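Alpha-1,2-mannosidase (Bacteroides thetaiotaomicron, PDB 2WW2) hydrolyses alpha-mannosidic linkages with inversion of configuration, as a calcium-dependent member of glycoside hydrolase family 92 from a human gut symbiont. Local coordinates at residues 593-598 with 651-656; 640-645 with 672-677. All coordinates share one frame; numbering follows the deposited sequence.

How the contacts relate
Both contacts are buried, their centres about 12 Å apart within the family 92 catalytic region, and they share a three-stranded antiparallel sheet. Strand 651-654 of contact 1 runs beside strand 642-643 of contact 2; Gly655 N lies 2.7 Å from Gly641 O and Ala653 N 2.8 Å from Tyr643 O, both probable hydrogen bonds. Tyr596 also packs on Val645. The chemistry differs. Contact 1, between the sheet and the loop before helix 600-613, mixes an acid group close to a carbonyl oxygen, methyl packing and a water bridge. Contact 2, between the end of helix 632-640 with its following strand and the six-stranded mixed sheet, sets the methyls of Val674 against a ring edge and a buried carbonyl oxygen.

Contact 1. Residues 593-598 with 651-656; sequences LYDYIG and EYAIGS
The phenol ring of Tyr596 and the carboxyl group of Asp595 are the flat groups that meet Ala653 and Ile654. Ala653 CB approaches the ring obliquely, 4.2 Å from Tyr596 CE2, while a water lies in the ring plane at its hydroxyl edge. The fold element met is strand 651-654, the middle of a three-stranded antiparallel sheet in the family 92 catalytic region; Asp595 belongs to a 3-10 turn that leads toward helix 600-613. OD2 is the branch doing the touching: Asp595 OD2 stands 2.5 Å from Ile654 O, against 3.3 Å for Asp595 OD1 from the same oxygen. Ala653 CB also borders this branch, 3.4 Å from Asp595 OD2. The torsion explains the reach, for CG is placed opposite the carbonyl carbon (chi1 -81°) on a CB that already points to the strand. An alanine here removes both oxygens, and would probably open a gap beside the Ala653 methyl and leave the turn less closely held against Ile654 O. Asn699, just before strand 700-702, donates from ND2 to Asp595 O. The water at the ring edge, 2.7 Å from Tyr596 OH, donates a 3.0 Å hydrogen bond to Glu651 OE1.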
loop_
_atom_site.group_PDB
_atom_site.type_symbol
_atom_site.label_atom_id
_atom_site.label_comp_id
_atom_site.label_asym_id
_atom_site.label_seq_id
_atom_site.Cartn_x
_atom_site.Cartn_y
_atom_site.Cartn_z
ATOM N N LEU A 593 26.208 0.022 4.036
ATOM C CA LEU A 593 26.828 0.440 2.764
ATOM C C LEU A 593 27.227 1.920 2.769
ATOM O O LEU A 593 28.108 2.327 2.023
ATOM C CB LEU A 593 25.931 0.100 1.566
ATOM C CG LEU A 593 25.822 -1.397 1.236
ATOM C CD1 LEU A 593 24.747 -1.666 0.157
ATOM C CD2 LEU A 593 27.154 -1.926 0.777
ATOM N N TYR A 594 26.592 2.731 3.607
ATOM C CA TYR A 594 27.011 4.131 3.706
ATOM C C TYR A 594 28.484 4.258 4.114
ATOM O O TYR A 594 29.099 5.272 3.817
ATOM C CB TYR A 594 26.174 4.908 4.691
ATOM C CG TYR A 594 24.693 5.059 4.359
ATOM C CD1 TYR A 594 24.253 6.006 3.433
ATOM C CD2 TYR A 594 23.740 4.312 5.034
ATOM C CE1 TYR A 594 22.896 6.182 3.174
ATOM C CE2 TYR A 594 22.371 4.465 4.772
ATOM C CZ TYR A 594 21.962 5.398 3.846
ATOM O OH TYR A 594 20.612 5.557 3.603
ATOM N N ASP A 595 29.024 3.241 4.789
ATOM C CA ASP A 595 30.442 3.214 5.216
ATOM C C ASP A 595 31.405 3.186 4.041
ATOM O O ASP A 595 32.588 3.514 4.194
ATOM C CB ASP A 595 30.751 1.964 6.048
ATOM C CG ASP A 595 30.338 2.079 7.519
ATOM O OD1 ASP A 595 30.039 3.183 8.008
ATOM O OD2 ASP A 595 30.355 1.030 8.213
ATOM N N TYR A 596 30.911 2.750 2.882
ATOM C CA TYR A 596 31.739 2.529 1.692
ATOM C C TYR A 596 31.710 3.713 0.728
ATOM O O TYR A 596 32.501 3.783 -0.223
ATOM C CB TYR A 596 31.264 1.261 0.944
ATOM C CG TYR A 596 31.449 -0.015 1.741
ATOM C CD1 TYR A 596 32.424 -0.951 1.381
ATOM C CD2 TYR A 596 30.663 -0.275 2.858
ATOM C CE1 TYR A 596 32.610 -2.115 2.120
ATOM C CE2 TYR A 596 30.840 -1.432 3.610
ATOM C CZ TYR A 596 31.819 -2.348 3.232
ATOM O OH TYR A 596 31.994 -3.480 3.993
ATOM N N ILE A 597 30.777 4.634 0.955
ATOM C CA ILE A 597 30.538 5.695 -0.001
ATOM C C ILE A 597 30.481 7.061 0.674
ATOM O O ILE A 597 29.894 7.990 0.133
ATOM C CB ILE A 597 29.241 5.425 -0.816
ATOM C CG1 ILE A 597 28.020 5.392 0.098
ATOM C CG2 ILE A 597 29.340 4.095 -1.513
ATOM C CD1 ILE A 597 26.802 4.774 -0.552
ATOM N N GLY A 598 31.045 7.158 1.878
ATOM C CA GLY A 598 31.377 8.455 2.462
ATOM C C GLY A 598 30.416 9.094 3.437
ATOM O O GLY A 598 30.598 10.252 3.810
ATOM N N GLU A 651 37.211 -8.300 7.473
ATOM C CA GLU A 651 36.950 -6.891 7.824
ATOM C C GLU A 651 35.553 -6.837 8.392
ATOM O O GLU A 651 34.672 -7.556 7.912
ATOM C CB GLU A 651 36.851 -6.014 6.556
ATOM C CG GLU A 651 38.107 -5.404 6.083
ATOM C CD GLU A 651 37.934 -4.654 4.789
ATOM O OE1 GLU A 651 36.797 -4.481 4.257
ATOM O OE2 GLU A 651 38.974 -4.244 4.279
ATOM N N TYR A 652 35.320 -5.925 9.333
ATOM C CA TYR A 652 33.972 -5.686 9.830
ATOM C C TYR A 652 33.668 -4.197 9.721
ATOM O O TYR A 652 34.406 -3.375 10.285
ATOM C CB TYR A 652 33.871 -6.133 11.307
ATOM C CG TYR A 652 34.298 -7.564 11.559
ATOM C CD1 TYR A 652 33.357 -8.587 11.637
ATOM C CD2 TYR A 652 35.647 -7.893 11.706
ATOM C CE1 TYR A 652 33.734 -9.887 11.875
ATOM C CE2 TYR A 652 36.034 -9.192 11.933
ATOM C CZ TYR A 652 35.068 -10.186 12.022
ATOM O OH TYR A 652 35.456 -11.480 12.241
ATOM N N ALA A 653 32.606 -3.841 8.988
ATOM C CA ALA A 653 32.220 -2.445 8.847
ATOM C C ALA A 653 31.655 -1.934 10.169
ATOM O O ALA A 653 30.895 -2.627 10.845
ATOM C CB ALA A 653 31.202 -2.259 7.707
ATOM N N ILE A 654 32.045 -0.718 10.531
ATOM C CA ILE A 654 31.621 -0.112 11.790
ATOM C C ILE A 654 30.217 0.519 11.675
ATOM O O ILE A 654 29.901 1.227 10.706
ATOM C CB ILE A 654 32.697 0.866 12.317
ATOM C CG1 ILE A 654 33.914 0.041 12.753
ATOM C CG2 ILE A 654 32.161 1.690 13.533
ATOM C CD1 ILE A 654 35.179 0.841 12.990
ATOM N N GLY A 655 29.368 0.208 12.646
ATOM C CA GLY A 655 28.043 0.802 12.698
ATOM C C GLY A 655 28.026 1.771 13.858
ATOM O O GLY A 655 28.695 2.808 13.830
ATOM N N SER A 656 27.297 1.402 14.901
ATOM C CA SER A 656 27.209 2.198 16.116
ATOM C C SER A 656 26.752 1.233 17.197
ATOM O O SER A 656 25.746 0.533 17.001
ATOM C CB SER A 656 26.186 3.327 15.922
ATOM O OG SER A 656 25.935 3.986 17.138
HETATM O O HOH W 1 34.032 -5.274 3.584
#

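Contact 2. Residues 640-645 with 672-677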
loop_
_atom_site.group_PDB
_atom_site.type_symbol
_atom_site.label_atom_id
_atom_site.label_comp_id
_atom_site.label_asym_id
_atom_site.label_seq_id
_atom_site.Cartn_x
_atom_site.Cartn_y
_atom_site.Cartn_z
ATOM N N MET A 640 27.246 -4.814 19.073
ATOM C CA MET A 640 28.667 -4.670 19.401
ATOM C C MET A 640 29.278 -3.480 18.659
ATOM O O MET A 640 30.282 -2.907 19.094
ATOM C CB MET A 640 29.437 -5.961 19.046
ATOM C CG MET A 640 29.121 -7.162 19.963
ATOM S SD MET A 640 30.276 -8.546 19.745
ATOM C CE MET A 640 30.098 -8.965 18.010
ATOM N N GLY A 641 28.719 -3.129 17.509
ATOM C CA GLY A 641 29.221 -1.955 16.808
ATOM C C GLY A 641 29.806 -2.176 15.423
ATOM O O GLY A 641 30.287 -1.213 14.802
ATOM N N PHE A 642 29.777 -3.416 14.935
ATOM C CA PHE A 642 30.448 -3.742 13.657
ATOM C C PHE A 642 29.856 -5.006 13.038
ATOM O O PHE A 642 29.233 -5.797 13.737
ATOM C CB PHE A 642 31.977 -3.887 13.830
ATOM C CG PHE A 642 32.385 -4.819 14.942
ATOM C CD1 PHE A 642 32.505 -6.191 14.716
ATOM C CD2 PHE A 642 32.643 -4.323 16.215
ATOM C CE1 PHE A 642 32.860 -7.049 15.741
ATOM C CE2 PHE A 642 33.002 -5.180 17.259
ATOM C CZ PHE A 642 33.113 -6.541 17.027
ATOM N N TYR A 643 30.023 -5.172 11.725
ATOM C CA TYR A 643 29.316 -6.229 11.005
ATOM C C TYR A 643 30.124 -6.727 9.818
ATOM O O TYR A 643 30.751 -5.926 9.122
ATOM C CB TYR A 643 27.973 -5.676 10.495
ATOM C CG TYR A 643 27.079 -6.697 9.853
ATOM C CD1 TYR A 643 26.223 -7.486 10.621
ATOM C CD2 TYR A 643 27.071 -6.874 8.473
ATOM C CE1 TYR A 643 25.372 -8.426 10.033
ATOM C CE2 TYR A 643 26.223 -7.826 7.876
ATOM C CZ TYR A 643 25.385 -8.591 8.664
ATOM O OH TYR A 643 24.557 -9.536 8.076
ATOM N N PRO A 644 30.122 -8.051 9.586
ATOM C CA PRO A 644 30.870 -8.680 8.485
ATOM C C PRO A 644 30.098 -8.544 7.177
ATOM O O PRO A 644 29.448 -9.490 6.737
ATOM C CB PRO A 644 30.941 -10.159 8.913
ATOM C CG PRO A 644 29.660 -10.369 9.667
ATOM C CD PRO A 644 29.499 -9.055 10.468
ATOM N N VAL A 645 30.174 -7.376 6.558
ATOM C CA VAL A 645 29.488 -7.156 5.276
ATOM C C VAL A 645 29.862 -8.199 4.209
ATOM O O VAL A 645 28.999 -8.695 3.482
ATOM C CB VAL A 645 29.783 -5.733 4.770
ATOM C CG1 VAL A 645 29.272 -5.540 3.323
ATOM C CG2 VAL A 645 29.129 -4.707 5.723
ATOM N N PHE A 672 39.002 -7.526 23.521
ATOM C CA PHE A 672 38.800 -6.306 22.758
ATOM C C PHE A 672 37.590 -5.584 23.302
ATOM O O PHE A 672 36.498 -6.164 23.386
ATOM C CB PHE A 672 38.624 -6.587 21.263
ATOM C CG PHE A 672 38.713 -5.334 20.420
ATOM C CD1 PHE A 672 39.917 -4.937 19.884
ATOM C CD2 PHE A 672 37.596 -4.526 20.226
ATOM C CE1 PHE A 672 40.021 -3.775 19.134
ATOM C CE2 PHE A 672 37.688 -3.363 19.478
ATOM C CZ PHE A 672 38.914 -2.985 18.932
ATOM N N VAL A 673 37.774 -4.322 23.667
ATOM C CA VAL A 673 36.679 -3.519 24.217
ATOM C C VAL A 673 36.175 -2.472 23.227
ATOM O O VAL A 673 36.971 -1.726 22.651
ATOM C CB VAL A 673 37.136 -2.798 25.489
ATOM C CG1 VAL A 673 36.089 -1.736 25.946
ATOM C CG2 VAL A 673 37.431 -3.819 26.594
ATOM N N VAL A 674 34.861 -2.409 23.023
ATOM C CA VAL A 674 34.280 -1.261 22.336
ATOM C C VAL A 674 33.650 -0.416 23.432
ATOM O O VAL A 674 32.637 -0.807 24.022
ATOM C CB VAL A 674 33.203 -1.633 21.286
ATOM C CG1 VAL A 674 32.599 -0.362 20.662
ATOM C CG2 VAL A 674 33.773 -2.543 20.202
ATOM N N SER A 675 34.263 0.716 23.761
ATOM C CA SER A 675 33.645 1.576 24.779
ATOM C C SER A 675 32.979 2.818 24.177
ATOM O O SER A 675 33.489 3.433 23.237
ATOM C CB SER A 675 34.634 1.931 25.895
ATOM O OG SER A 675 35.612 2.816 25.414
ATOM N N ALA A 676 31.823 3.170 24.724
ATOM C CA ALA A 676 31.041 4.292 24.244
ATOM C C ALA A 676 30.418 4.916 25.488
ATOM O O ALA A 676 29.207 4.817 25.723
ATOM C CB ALA A 676 29.959 3.798 23.254
ATOM N N ALA A 677 31.267 5.550 26.293
ATOM C CA ALA A 677 30.877 5.937 27.643
ATOM C C ALA A 677 29.687 6.880 27.660
ATOM O O ALA A 677 28.906 6.868 28.609
ATOM C CB ALA A 677 32.076 6.541 28.409
#
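Val674 is the side chain that meets both Met640 and Phe642. Its CB points to the facing segment, and Val674 CB lies 3.9 Å from Met640 O. One step out, Val674 CG1, held opposite the backbone N (chi1 177°), is 3.8 Å from Met640 O. The other methyl, beside the backbone N, does double duty: Val674 CG2 approaches Met640 O to 3.7 Å and Phe642 CE2 to 4.0 Å. It reaches the Phe642 ring at its edge, near the ring plane, so the ring offers a rim carbon and not a face. Phe642 CG sits between its own backbone N and carbonyl carbon (chi1 51°); this torsion, on a CB directed at the facing segment, brings CE2 to the Val674 methyl. The three carbons clustered about Met640 O supply no donor, and this buried carbonyl has no hydrogen-bond partner in the model. Gly641 follows with positive phi (118°), a conformation in which a side-chain carbon would jam against that same carbonyl oxygen. Leu344 touches Phe642 from helix 338-345, while Val662 and Leu714 touch Val674 from the neighbouring strands. Helix 632-640 thus closes with a glycine of positive phi, and its last residue and strand 642-643 meet strand 671-675, of the six-stranded mixed sheet, through Val674.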